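Local atomic coordinates of kinetochore protein Mis16 (Schizosaccharomyces japonicus, PDB entry 4XYH), a protein that recognizes histone H4 and, independently, the CENP-A-specific chaperone Scm3, acting as a WD-repeat histone-binding protein of the centromere. Residues W51-V56 with L75-Q80; Q90-Q95 with L122-K127; P144-T149 with I158-L163; W396-L401 with Q408-S413. All coordinates share one frame; numbering follows the deposited sequence.

Contact 1 (W51-V56 with L75-Q80)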
loop_
_atom_site.group_PDB
_atom_site.type_symbol
_atom_site.label_atom_id
_atom_site.label_comp_id
_atom_site.label_asym_id
_atom_site.label_seq_id
_atom_site.Cartn_x
_atom_site.Cartn_y
_atom_site.Cartn_z
ATOM N N TRP A 51 17.727 -0.686 -7.064
ATOM C CA TRP A 51 17.144 -1.917 -6.545
ATOM C C TRP A 51 15.637 -1.822 -6.622
ATOM O O TRP A 51 15.078 -0.728 -6.587
ATOM C CB TRP A 51 17.556 -2.172 -5.094
ATOM C CG TRP A 51 19.018 -2.272 -4.879
ATOM C CD1 TRP A 51 19.868 -1.269 -4.502
ATOM C CD2 TRP A 51 19.817 -3.442 -5.031
ATOM N NE1 TRP A 51 21.145 -1.748 -4.407
ATOM C CE2 TRP A 51 21.145 -3.080 -4.726
ATOM C CE3 TRP A 51 19.538 -4.768 -5.394
ATOM C CZ2 TRP A 51 22.198 -3.997 -4.772
ATOM C CZ3 TRP A 51 20.583 -5.680 -5.438
ATOM C CH2 TRP A 51 21.898 -5.289 -5.129
ATOM N N PRO A 52 14.961 -2.969 -6.710
ATOM C CA PRO A 52 13.504 -2.907 -6.562
ATOM C C PRO A 52 13.094 -2.328 -5.199
ATOM O O PRO A 52 13.803 -2.504 -4.191
ATOM C CB PRO A 52 13.069 -4.368 -6.685
ATOM C CG PRO A 52 14.296 -5.171 -6.353
ATOM C CD PRO A 52 15.463 -4.350 -6.808
ATOM N N SER A 53 11.970 -1.613 -5.188
ATOM C CA SER A 53 11.336 -1.213 -3.949
ATOM C C SER A 53 10.054 -2.014 -3.763
ATOM O O SER A 53 9.300 -2.221 -4.715
ATOM C CB SER A 53 11.037 0.289 -3.944
ATOM O OG SER A 53 10.434 0.665 -2.707
ATOM N N LEU A 54 9.810 -2.469 -2.542
ATOM C CA LEU A 54 8.568 -3.171 -2.217
ATOM C C LEU A 54 7.481 -2.211 -1.733
ATOM O O LEU A 54 6.319 -2.607 -1.561
ATOM C CB LEU A 54 8.822 -4.227 -1.144
ATOM C CG LEU A 54 9.694 -5.391 -1.607
ATOM C CD1 LEU A 54 10.189 -6.228 -0.436
ATOM C CD2 LEU A 54 8.866 -6.239 -2.563
ATOM N N THR A 55 7.859 -0.959 -1.505
ATOM C CA THR A 55 6.960 -0.013 -0.848
ATOM C C THR A 55 7.057 1.392 -1.448
ATOM O O THR A 55 8.122 1.812 -1.926
ATOM C CB THR A 55 7.257 0.044 0.680
ATOM O OG1 THR A 55 6.316 0.918 1.340
ATOM C CG2 THR A 55 8.724 0.530 0.943
ATOM N N VAL A 56 5.940 2.116 -1.432
ATOM C CA VAL A 56 5.934 3.502 -1.872
ATOM C C VAL A 56 4.813 4.238 -1.157
ATOM O O VAL A 56 3.744 3.687 -0.930
ATOM C CB VAL A 56 5.760 3.639 -3.422
ATOM C CG1 VAL A 56 4.397 3.125 -3.881
ATOM C CG2 VAL A 56 5.927 5.090 -3.863
ATOM N N LEU A 75 8.541 11.237 -1.930
ATOM C CA LEU A 75 8.033 9.881 -1.769
ATOM C C LEU A 75 8.911 9.113 -0.820
ATOM O O LEU A 75 10.131 9.318 -0.781
ATOM C CB LEU A 75 7.982 9.133 -3.099
ATOM C CG LEU A 75 7.149 9.747 -4.216
ATOM C CD1 LEU A 75 8.057 10.109 -5.377
ATOM C CD2 LEU A 75 6.101 8.769 -4.661
ATOM N N LEU A 76 8.274 8.220 -0.075
ATOM C CA LEU A 76 8.959 7.292 0.780
ATOM C C LEU A 76 9.109 5.956 0.047
ATOM O O LEU A 76 8.118 5.368 -0.380
ATOM C CB LEU A 76 8.187 7.128 2.068
ATOM C CG LEU A 76 8.757 6.160 3.090
ATOM C CD1 LEU A 76 10.025 6.749 3.731
ATOM C CD2 LEU A 76 7.675 5.879 4.104
ATOM N N LEU A 77 10.349 5.501 -0.113
ATOM C CA LEU A 77 10.664 4.268 -0.847
ATOM C C LEU A 77 11.551 3.338 -0.043
ATOM O O LEU A 77 12.049 3.708 1.038
ATOM C CB LEU A 77 11.377 4.588 -2.160
ATOM C CG LEU A 77 10.583 5.309 -3.236
ATOM C CD1 LEU A 77 11.493 5.699 -4.378
ATOM C CD2 LEU A 77 9.470 4.383 -3.722
ATOM N N GLY A 78 11.782 2.141 -0.583
ATOM C CA GLY A 78 12.678 1.194 0.054
ATOM C C GLY A 78 13.583 0.477 -0.922
ATOM O O GLY A 78 13.560 0.752 -2.120
ATOM N N THR A 79 14.398 -0.439 -0.412
ATOM C CA THR A 79 15.157 -1.325 -1.277
ATOM C C THR A 79 14.872 -2.779 -0.944
ATOM O O THR A 79 14.496 -3.130 0.176
ATOM C CB THR A 79 16.696 -1.118 -1.172
ATOM O OG1 THR A 79 17.145 -1.498 0.137
ATOM C CG2 THR A 79 17.086 0.317 -1.470
ATOM N N GLN A 80 15.071 -3.628 -1.935
ATOM C CA GLN A 80 15.092 -5.058 -1.712
ATOM C C GLN A 80 16.356 -5.586 -2.366
ATOM O O GLN A 80 16.418 -5.698 -3.589
ATOM C CB GLN A 80 13.843 -5.721 -2.289
ATOM C CG GLN A 80 13.844 -7.237 -2.174
ATOM C CD GLN A 80 12.762 -7.867 -3.024
ATOM O OE1 GLN A 80 12.402 -7.346 -4.083
ATOM N NE2 GLN A 80 12.223 -8.980 -2.556
HETATM O O HOH W 1 14.839 1.040 -4.596
HETATM O O HOH W 2 6.896 3.481 1.412
#

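Contact 2 (Q90-Q95 with L122-K127)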
loop_
_atom_site.group_PDB
_atom_site.type_symbol
_atom_site.label_atom_id
_atom_site.label_comp_id
_atom_site.label_asym_id
_atom_site.label_seq_id
_atom_site.Cartn_x
_atom_site.Cartn_y
_atom_site.Cartn_z
ATOM N N GLN A 90 14.484 5.085 1.887
ATOM C CA GLN A 90 14.816 6.153 0.946
ATOM C C GLN A 90 13.734 7.209 0.854
ATOM O O GLN A 90 12.534 6.903 0.899
ATOM C CB GLN A 90 15.066 5.583 -0.463
ATOM C CG GLN A 90 16.186 4.558 -0.541
ATOM C CD GLN A 90 16.453 4.066 -1.959
ATOM O OE1 GLN A 90 17.574 4.155 -2.448
ATOM N NE2 GLN A 90 15.432 3.510 -2.609
ATOM N N VAL A 91 14.170 8.455 0.712
ATOM C CA VAL A 91 13.277 9.564 0.401
ATOM C C VAL A 91 13.634 10.063 -0.991
ATOM O O VAL A 91 14.800 10.339 -1.274
ATOM C CB VAL A 91 13.390 10.736 1.403
ATOM C CG1 VAL A 91 12.416 11.869 1.017
ATOM C CG2 VAL A 91 13.138 10.257 2.819
ATOM N N ALA A 92 12.633 10.158 -1.859
ATOM C CA ALA A 92 12.845 10.661 -3.210
ATOM C C ALA A 92 12.096 11.970 -3.397
ATOM O O ALA A 92 11.048 12.177 -2.792
ATOM C CB ALA A 92 12.393 9.643 -4.237
ATOM N N SER A 93 12.643 12.861 -4.216
ATOM C CA SER A 93 11.897 14.037 -4.642
ATOM C C SER A 93 11.567 13.949 -6.125
ATOM O O SER A 93 12.327 13.403 -6.925
ATOM C CB SER A 93 12.666 15.322 -4.353
ATOM O OG SER A 93 13.915 15.289 -4.999
ATOM N N VAL A 94 10.418 14.484 -6.489
ATOM C CA VAL A 94 10.035 14.513 -7.878
ATOM C C VAL A 94 9.438 15.881 -8.187
ATOM O O VAL A 94 8.787 16.499 -7.345
ATOM C CB VAL A 94 9.032 13.386 -8.215
ATOM C CG1 VAL A 94 7.756 13.515 -7.380
ATOM C CG2 VAL A 94 8.712 13.374 -9.694
ATOM N N GLN A 95 9.703 16.368 -9.389
ATOM C CA GLN A 95 9.091 17.593 -9.858
ATOM C C GLN A 95 7.818 17.242 -10.616
ATOM O O GLN A 95 7.862 16.494 -11.590
ATOM C CB GLN A 95 10.059 18.362 -10.747
ATOM C CG GLN A 95 9.734 19.826 -10.870
ATOM C CD GLN A 95 10.973 20.660 -11.115
ATOM O OE1 GLN A 95 11.901 20.223 -11.804
ATOM N NE2 GLN A 95 11.006 21.862 -10.536
ATOM N N LEU A 122 12.561 12.757 -10.977
ATOM C CA LEU A 122 12.776 11.862 -9.835
ATOM C C LEU A 122 14.244 11.681 -9.469
ATOM O O LEU A 122 15.027 11.170 -10.270
ATOM C CB LEU A 122 12.183 10.479 -10.116
ATOM C CG LEU A 122 11.839 9.552 -8.932
ATOM C CD1 LEU A 122 13.041 9.079 -8.079
ATOM C CD2 LEU A 122 10.775 10.199 -8.054
ATOM N N ASP A 123 14.609 12.045 -8.244
ATOM C CA ASP A 123 15.907 11.628 -7.737
ATOM C C ASP A 123 15.872 11.321 -6.226
ATOM O O ASP A 123 15.005 11.801 -5.493
ATOM C CB ASP A 123 16.971 12.684 -8.085
ATOM C CG ASP A 123 17.156 13.730 -6.999
ATOM O OD1 ASP A 123 16.303 14.643 -6.905
ATOM O OD2 ASP A 123 18.177 13.654 -6.266
ATOM N N ILE A 124 16.802 10.471 -5.790
ATOM C CA ILE A 124 16.911 10.051 -4.396
ATOM C C ILE A 124 17.719 11.039 -3.577
ATOM O O ILE A 124 18.912 11.196 -3.808
ATOM C CB ILE A 124 17.589 8.674 -4.274
ATOM C CG1 ILE A 124 16.917 7.646 -5.190
ATOM C CG2 ILE A 124 17.593 8.216 -2.833
ATOM C CD1 ILE A 124 15.555 7.189 -4.726
ATOM N N VAL A 125 17.087 11.684 -2.602
ATOM C CA VAL A 125 17.771 12.713 -1.835
ATOM C C VAL A 125 18.286 12.252 -0.477
ATOM O O VAL A 125 19.131 12.914 0.117
ATOM C CB VAL A 125 16.857 13.921 -1.631
ATOM C CG1 VAL A 125 16.489 14.499 -2.985
ATOM C CG2 VAL A 125 15.608 13.519 -0.854
ATOM N N GLN A 126 17.788 11.128 0.027
ATOM C CA GLN A 126 18.290 10.608 1.298
ATOM C C GLN A 126 18.163 9.090 1.364
ATOM O O GLN A 126 17.144 8.509 0.960
ATOM C CB GLN A 126 17.566 11.254 2.485
ATOM C CG GLN A 126 18.327 11.080 3.783
ATOM C CD GLN A 126 17.757 11.884 4.949
ATOM O OE1 GLN A 126 16.604 11.705 5.337
ATOM N NE2 GLN A 126 18.574 12.764 5.522
ATOM N N LYS A 127 19.215 8.450 1.860
ATOM C CA LYS A 127 19.223 7.005 2.024
ATOM C C LYS A 127 19.642 6.717 3.439
ATOM O O LYS A 127 20.656 7.243 3.914
ATOM C CB LYS A 127 20.172 6.327 1.030
ATOM C CG LYS A 127 19.913 6.748 -0.403
ATOM C CD LYS A 127 20.426 5.745 -1.417
ATOM C CE LYS A 127 21.924 5.796 -1.533
ATOM N NZ LYS A 127 22.425 4.620 -2.317
#

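Contact 3 (P144-T149 with I158-L163)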
loop_
_atom_site.group_PDB
_atom_site.type_symbol
_atom_site.label_atom_id
_atom_site.label_comp_id
_atom_site.label_asym_id
_atom_site.label_seq_id
_atom_site.Cartn_x
_atom_site.Cartn_y
_atom_site.Cartn_z
ATOM N N PRO A 144 4.981 13.223 9.881
ATOM C CA PRO A 144 5.658 12.486 8.805
ATOM C C PRO A 144 7.165 12.322 8.951
ATOM O O PRO A 144 7.755 11.591 8.140
ATOM C CB PRO A 144 5.325 13.316 7.560
ATOM C CG PRO A 144 4.011 13.890 7.886
ATOM C CD PRO A 144 4.086 14.256 9.338
ATOM N N ASP A 145 7.789 12.971 9.930
ATOM C CA ASP A 145 9.223 12.775 10.154
ATOM C C ASP A 145 9.481 11.446 10.845
ATOM O O ASP A 145 10.617 10.959 10.881
ATOM C CB ASP A 145 9.835 13.903 11.006
ATOM C CG ASP A 145 10.025 15.212 10.236
ATOM O OD1 ASP A 145 10.243 15.183 8.997
ATOM O OD2 ASP A 145 9.971 16.278 10.902
ATOM N N ILE A 146 8.437 10.885 11.437
ATOM C CA ILE A 146 8.541 9.589 12.096
ATOM C C ILE A 146 8.116 8.469 11.120
ATOM O O ILE A 146 6.969 8.434 10.669
ATOM C CB ILE A 146 7.670 9.543 13.393
ATOM C CG1 ILE A 146 8.070 10.682 14.350
ATOM C CG2 ILE A 146 7.743 8.190 14.054
ATOM C CD1 ILE A 146 9.511 10.612 14.838
ATOM N N ILE A 147 9.049 7.579 10.774
ATOM C CA ILE A 147 8.767 6.488 9.825
ATOM C C ILE A 147 8.806 5.141 10.552
ATOM O O ILE A 147 9.722 4.882 11.353
ATOM C CB ILE A 147 9.787 6.426 8.656
ATOM C CG1 ILE A 147 10.061 7.809 8.051
ATOM C CG2 ILE A 147 9.342 5.391 7.581
ATOM C CD1 ILE A 147 8.860 8.451 7.423
ATOM N N ALA A 148 7.807 4.296 10.301
ATOM C CA ALA A 148 7.862 2.906 10.751
ATOM C C ALA A 148 8.119 2.011 9.547
ATOM O O ALA A 148 7.631 2.296 8.457
ATOM C CB ALA A 148 6.576 2.505 11.453
ATOM N N THR A 149 8.888 0.940 9.729
ATOM C CA THR A 149 9.082 -0.040 8.653
ATOM C C THR A 149 8.998 -1.445 9.193
ATOM O O THR A 149 9.071 -1.643 10.396
ATOM C CB THR A 149 10.460 0.081 7.930
ATOM O OG1 THR A 149 11.487 -0.503 8.742
ATOM C CG2 THR A 149 10.817 1.517 7.593
ATOM N N ILE A 158 11.800 2.016 13.747
ATOM C CA ILE A 158 11.382 3.403 13.759
ATOM C C ILE A 158 12.542 4.322 13.401
ATOM O O ILE A 158 13.663 4.147 13.893
ATOM C CB ILE A 158 10.826 3.803 15.116
ATOM C CG1 ILE A 158 9.703 2.835 15.520
ATOM C CG2 ILE A 158 10.333 5.236 15.053
ATOM C CD1 ILE A 158 8.415 2.960 14.691
ATOM N N PHE A 159 12.263 5.290 12.536
ATOM C CA PHE A 159 13.245 6.281 12.109
ATOM C C PHE A 159 12.692 7.666 12.393
ATOM O O PHE A 159 11.520 7.922 12.129
ATOM C CB PHE A 159 13.553 6.152 10.613
ATOM C CG PHE A 159 14.106 4.812 10.202
ATOM C CD1 PHE A 159 13.269 3.706 10.070
ATOM C CD2 PHE A 159 15.460 4.660 9.904
ATOM C CE1 PHE A 159 13.777 2.476 9.666
ATOM C CE2 PHE A 159 15.967 3.432 9.502
ATOM C CZ PHE A 159 15.118 2.340 9.379
ATOM N N ASP A 160 13.515 8.558 12.940
ATOM C CA ASP A 160 13.118 9.956 13.122
ATOM C C ASP A 160 13.927 10.852 12.170
ATOM O O ASP A 160 15.096 11.128 12.445
ATOM C CB ASP A 160 13.334 10.374 14.584
ATOM C CG ASP A 160 12.867 11.795 14.872
ATOM O OD1 ASP A 160 12.494 12.548 13.937
ATOM O OD2 ASP A 160 12.871 12.168 16.058
ATOM N N LEU A 161 13.316 11.287 11.064
ATOM C CA LEU A 161 14.052 11.981 10.001
ATOM C C LEU A 161 14.593 13.331 10.472
ATOM O O LEU A 161 15.547 13.874 9.915
ATOM C CB LEU A 161 13.171 12.171 8.759
ATOM C CG LEU A 161 12.665 10.878 8.084
ATOM C CD1 LEU A 161 11.932 11.121 6.747
ATOM C CD2 LEU A 161 13.787 9.891 7.915
ATOM N N ASN A 162 13.983 13.854 11.521
ATOM C CA ASN A 162 14.378 15.128 12.083
ATOM C C ASN A 162 15.768 15.146 12.724
ATOM O O ASN A 162 16.309 16.209 13.002
ATOM C CB ASN A 162 13.328 15.569 13.116
ATOM C CG ASN A 162 13.564 16.969 13.602
ATOM O OD1 ASN A 162 13.704 17.898 12.802
ATOM N ND2 ASN A 162 13.629 17.134 14.919
ATOM N N LEU A 163 16.322 13.974 12.995
ATOM C CA LEU A 163 17.643 13.877 13.611
ATOM C C LEU A 163 18.756 13.952 12.568
ATOM O O LEU A 163 19.921 13.946 12.911
ATOM C CB LEU A 163 17.788 12.567 14.399
ATOM C CG LEU A 163 16.820 12.295 15.559
ATOM C CD1 LEU A 163 17.116 10.930 16.192
ATOM C CD2 LEU A 163 16.965 13.396 16.591
#

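Contact 4 (W396-L401 with Q408-S413)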
loop_
_atom_site.group_PDB
_atom_site.type_symbol
_atom_site.label_atom_id
_atom_site.label_comp_id
_atom_site.label_asym_id
_atom_site.label_seq_id
_atom_site.Cartn_x
_atom_site.Cartn_y
_atom_site.Cartn_z
ATOM N N TRP A 396 -5.721 13.183 -8.842
ATOM C CA TRP A 396 -5.487 12.160 -9.859
ATOM C C TRP A 396 -4.036 11.886 -10.199
ATOM O O TRP A 396 -3.716 11.614 -11.355
ATOM C CB TRP A 396 -6.247 12.524 -11.143
ATOM C CG TRP A 396 -7.706 12.392 -10.922
ATOM C CD1 TRP A 396 -8.586 13.395 -10.653
ATOM C CD2 TRP A 396 -8.454 11.177 -10.872
ATOM N NE1 TRP A 396 -9.841 12.883 -10.465
ATOM C CE2 TRP A 396 -9.787 11.520 -10.590
ATOM C CE3 TRP A 396 -8.124 9.830 -11.043
ATOM C CZ2 TRP A 396 -10.798 10.570 -10.478
ATOM C CZ3 TRP A 396 -9.131 8.885 -10.935
ATOM C CH2 TRP A 396 -10.451 9.259 -10.655
ATOM N N VAL A 397 -3.159 11.928 -9.205
ATOM C CA VAL A 397 -1.789 11.514 -9.444
ATOM C C VAL A 397 -1.494 10.259 -8.634
ATOM O O VAL A 397 -1.763 10.222 -7.441
ATOM C CB VAL A 397 -0.786 12.622 -9.085
ATOM C CG1 VAL A 397 0.651 12.106 -9.209
ATOM C CG2 VAL A 397 -1.007 13.858 -9.985
ATOM N N LEU A 398 -0.941 9.232 -9.277
ATOM C CA LEU A 398 -0.632 7.985 -8.580
ATOM C C LEU A 398 0.818 7.601 -8.758
ATOM O O LEU A 398 1.440 7.928 -9.769
ATOM C CB LEU A 398 -1.531 6.844 -9.067
ATOM C CG LEU A 398 -2.989 7.099 -8.677
ATOM C CD1 LEU A 398 -3.768 7.787 -9.811
ATOM C CD2 LEU A 398 -3.683 5.855 -8.224
ATOM N N ALA A 399 1.353 6.918 -7.759
ATOM C CA ALA A 399 2.641 6.277 -7.873
ATOM C C ALA A 399 2.415 4.771 -7.798
ATOM O O ALA A 399 1.614 4.300 -6.983
ATOM C CB ALA A 399 3.589 6.750 -6.758
ATOM N N SER A 400 3.109 4.014 -8.646
ATOM C CA SER A 400 3.025 2.556 -8.590
ATOM C C SER A 400 4.378 1.916 -8.880
ATOM O O SER A 400 5.170 2.439 -9.664
ATOM C CB SER A 400 1.959 2.029 -9.566
ATOM O OG SER A 400 2.121 2.562 -10.875
ATOM N N LEU A 401 4.622 0.790 -8.223
ATOM C CA LEU A 401 5.876 0.040 -8.307
ATOM C C LEU A 401 5.639 -1.353 -8.834
ATOM O O LEU A 401 4.628 -1.975 -8.510
ATOM C CB LEU A 401 6.533 -0.107 -6.935
ATOM C CG LEU A 401 7.187 1.051 -6.213
ATOM C CD1 LEU A 401 7.388 0.602 -4.779
ATOM C CD2 LEU A 401 8.507 1.373 -6.887
ATOM N N GLN A 408 6.573 4.130 -11.421
ATOM C CA GLN A 408 5.844 4.986 -12.344
ATOM C C GLN A 408 4.954 5.959 -11.594
ATOM O O GLN A 408 4.269 5.589 -10.636
ATOM C CB GLN A 408 5.008 4.160 -13.325
ATOM C CG GLN A 408 5.716 3.874 -14.613
ATOM C CD GLN A 408 5.014 2.834 -15.469
ATOM O OE1 GLN A 408 3.882 2.416 -15.180
ATOM N NE2 GLN A 408 5.694 2.400 -16.530
ATOM N N ILE A 409 4.995 7.207 -12.043
ATOM C CA ILE A 409 4.159 8.270 -11.534
ATOM C C ILE A 409 3.280 8.753 -12.679
ATOM O O ILE A 409 3.777 9.267 -13.677
ATOM C CB ILE A 409 5.004 9.414 -10.954
ATOM C CG1 ILE A 409 5.840 8.877 -9.790
ATOM C CG2 ILE A 409 4.118 10.577 -10.491
ATOM C CD1 ILE A 409 6.726 9.908 -9.132
ATOM N N TRP A 410 1.974 8.570 -12.547
ATOM C CA TRP A 410 1.084 8.824 -13.663
ATOM C C TRP A 410 -0.238 9.467 -13.266
ATOM O O TRP A 410 -0.680 9.383 -12.119
ATOM C CB TRP A 410 0.803 7.524 -14.420
ATOM C CG TRP A 410 0.438 6.382 -13.536
ATOM C CD1 TRP A 410 1.298 5.592 -12.813
ATOM C CD2 TRP A 410 -0.875 5.886 -13.276
ATOM N NE1 TRP A 410 0.594 4.631 -12.124
ATOM C CE2 TRP A 410 -0.742 4.789 -12.391
ATOM C CE3 TRP A 410 -2.155 6.254 -13.705
ATOM C CZ2 TRP A 410 -1.842 4.064 -11.926
ATOM C CZ3 TRP A 410 -3.245 5.529 -13.240
ATOM C CH2 TRP A 410 -3.078 4.450 -12.359
ATOM N N SER A 411 -0.861 10.110 -14.244
ATOM C CA SER A 411 -2.151 10.742 -14.062
ATOM C C SER A 411 -3.029 10.436 -15.257
ATOM O O SER A 411 -2.675 10.789 -16.381
ATOM C CB SER A 411 -1.989 12.243 -13.907
ATOM O OG SER A 411 -3.261 12.838 -13.743
ATOM N N PRO A 412 -4.158 9.745 -15.038
ATOM C CA PRO A 412 -5.015 9.493 -16.204
ATOM C C PRO A 412 -5.588 10.798 -16.749
ATOM O O PRO A 412 -5.741 11.777 -16.015
ATOM C CB PRO A 412 -6.112 8.582 -15.661
ATOM C CG PRO A 412 -6.044 8.731 -14.174
ATOM C CD PRO A 412 -4.650 9.082 -13.821
ATOM N N SER A 413 -5.866 10.818 -18.045
ATOM C CA SER A 413 -6.337 12.035 -18.701
ATOM C C SER A 413 -7.632 12.587 -18.083
ATOM O O SER A 413 -8.583 11.840 -17.822
ATOM C CB SER A 413 -6.542 11.762 -20.187
ATOM O OG SER A 413 -7.263 12.814 -20.781
#

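Contact 1 (W51-V56 with L75-Q80)
S53 reaches G78 with its hydroxyl: the backbone N of G78 donates to S53 OG over 2.9 Å, with 155° at the hydrogen. OG stands anti to its own backbone N (chi1 -179°), which carries it across to the other segment and alongside the T55 carbonyl. It donates to T55 O at 2.7 Å, in the carbonyl plane and on a lone pair, so two bonds fix the rotation of this buried hydroxyl. A second direct bond, Q80 N to P52 O at 2.8 Å, is weak because it is bent to 129°. Water fills in where the backbones do not meet: one molecule donates to both W51 O and G78 O, while another joins L76 O to T55 OG1, whose stronger partner is the backbone N of A137. The segment 51-56 is the link between two blades of a beta propeller, leading from strand 41-48 of the last blade to strand 56-58, the innermost of the first, and strand 70-77 lies next to that strand. Where 51-56 comes up to strand 70-77, V56 CA stands 3.2 Å from L76 O, a CA-H...O contact. Among apolar groups, V56 CG2 lies beside L77 CD2 (3.6 Å), both side chains pointing the same way, and also meets L75 CD2. At the other end the extended Q80 side chain crosses P52 at about a right angle, its OE1 3.7 Å from P52 CG, and its amide rests against L54 CD1. G78 is tightly placed, since a beta carbon there would come within 3.2 Å of T55 CG2.

Contact 2 (Q90-Q95 with L122-K127)
Q90 and K127 lie side by side and point the same way, Q90 OE1 resting 3.4 Å from K127 CD. The ammonium end of K127 goes on to a cation-pi contact with Y88. A92, on the same face, is flanked by two branched side chains: L122 CD1 approaches A92 CB to 3.9 Å, and I124, paired directly across from A92, brings CD1 to the same CB. L122 turns its other methyl, CD2, to V94 CB at 3.6 Å, the two side chains crossing obliquely. On the other strand face V91 and Q126 stand as a pair, the amide NE2 of Q126 being held by the carbonyls of Y164 and Q167. V125 spreads its two methyls along strand 87-97: CG2, between its backbone N and carbonyl carbon (the crowded position), sits 3.3 Å from V91 O, and CG1 is 3.4 Å from S93 OG. An alanine here would probably leave V91 CG1 without this apolar neighbour and open a gap beside S93. V125 and Q126 both face V91, a classic beta bulge that shifts the antiparallel register by one residue. V91 O therefore takes two N-H groups, that of V125 at 3.0 Å and, more weakly, that of Q126 at 3.4 Å. Beyond the bulge S93 and D123 exchange two backbone bonds, so the shift is absorbed at one shared carbonyl and the hydrogen bonding of the sheet goes on past it.

Contact 3 (P144-T149 with I158-L163)
D160 lays its carboxylate against the tip of I146. Its CB is 3.8 Å from I146 CD1, and CG comes closer, to 3.6 Å from the same methyl. With CG anti to the backbone N (chi1 -177°), the carboxylate is carried across the end of I146, OD1 and OD2 both bordering CD1. OD1 accepts from N162 N at 3.1 Å, the N-H coming from above the carboxylate plane; this is an Asx turn, and it leads strand 156-160 into the 3-10 segment 161-163. An alanine in place of D160 would probably leave N162 N without this acceptor and the I146 methyl less well covered. The hairpin is held by a nearly straight bond from L161 N to D145 O (2.7 Å, 175°) and by the two bonds that I147 and F159 exchange. T149 CG2 lies 3.7 Å from F159 CE1 and T149 OG1 bonds H130, recalling the serine-histidine-tryptophan set of WD repeats but without the ring N-H that would bond the hydroxyl. The like charges of D145 OD2 and D160 OD1, 5.4 Å apart, probably repel mildly, and the salt bridge from D145 to R165 is likely to offset this.

Contact 4 (W396-L401 with Q408-S413)
L398 with W410 and S400 with Q408 are the hydrogen-bonded pairs of a buried antiparallel hairpin, strands 398-402 and 406-412 of the last propeller blade. Each pair exchanges two backbone bonds, such as Q408 N to S400 O at 2.8 Å. W410 carries the side-chain contact. Its CG stands between the backbone N and the carbonyl carbon (chi1 48°), and the indole is thereby swung over strand 398-402. L398 CB rests over one face of the six-membered ring, 4.1 Å from its centroid, as a CH-pi contact. The ring's N-H points in its own plane to the hydroxyl of S400, NE1 to OG 2.9 Å, and S400 OG is also bonded to H381 NE2, two bonds that fix its rotation. Past the strand pairing, S411 OG donates to W396 O at 2.7 Å from above the carbonyl plane, and W396 CE3 meets P412 CG at 3.9 Å. V397 CG1 meets I409 CG2, and W58 of the first blade touches both residues and A399. Strand 41-48 borders 406-412, an N-terminal strand closing the ring beside the C-terminal hairpin, and W410, S400 and H381 are three members of the tryptophan-serine/threonine-histidine-aspartate tetrad of WD40 blades.

Overall arrangement
The four contacts follow one another along the chain and lie on three blades of the WD40 propeller that are consecutive around the ring. Contacts 1 and 2 share one sheet, where strands 70-77 and 87-97 are neighbours, and their centres are about 11 Å apart. Contact 3 lies in the next blade, about 16 Å from contact 1, with L76 packed on I147. Contact 4 belongs to the last blade: it is also about 16 Å from contact 1, and L401 presses on T55 and V56. Contacts 3 and 4 do not touch, their centres being about 25 Å apart. Contact 1 thus sits between the blades that come first and last along the chain, where the propeller ring closes.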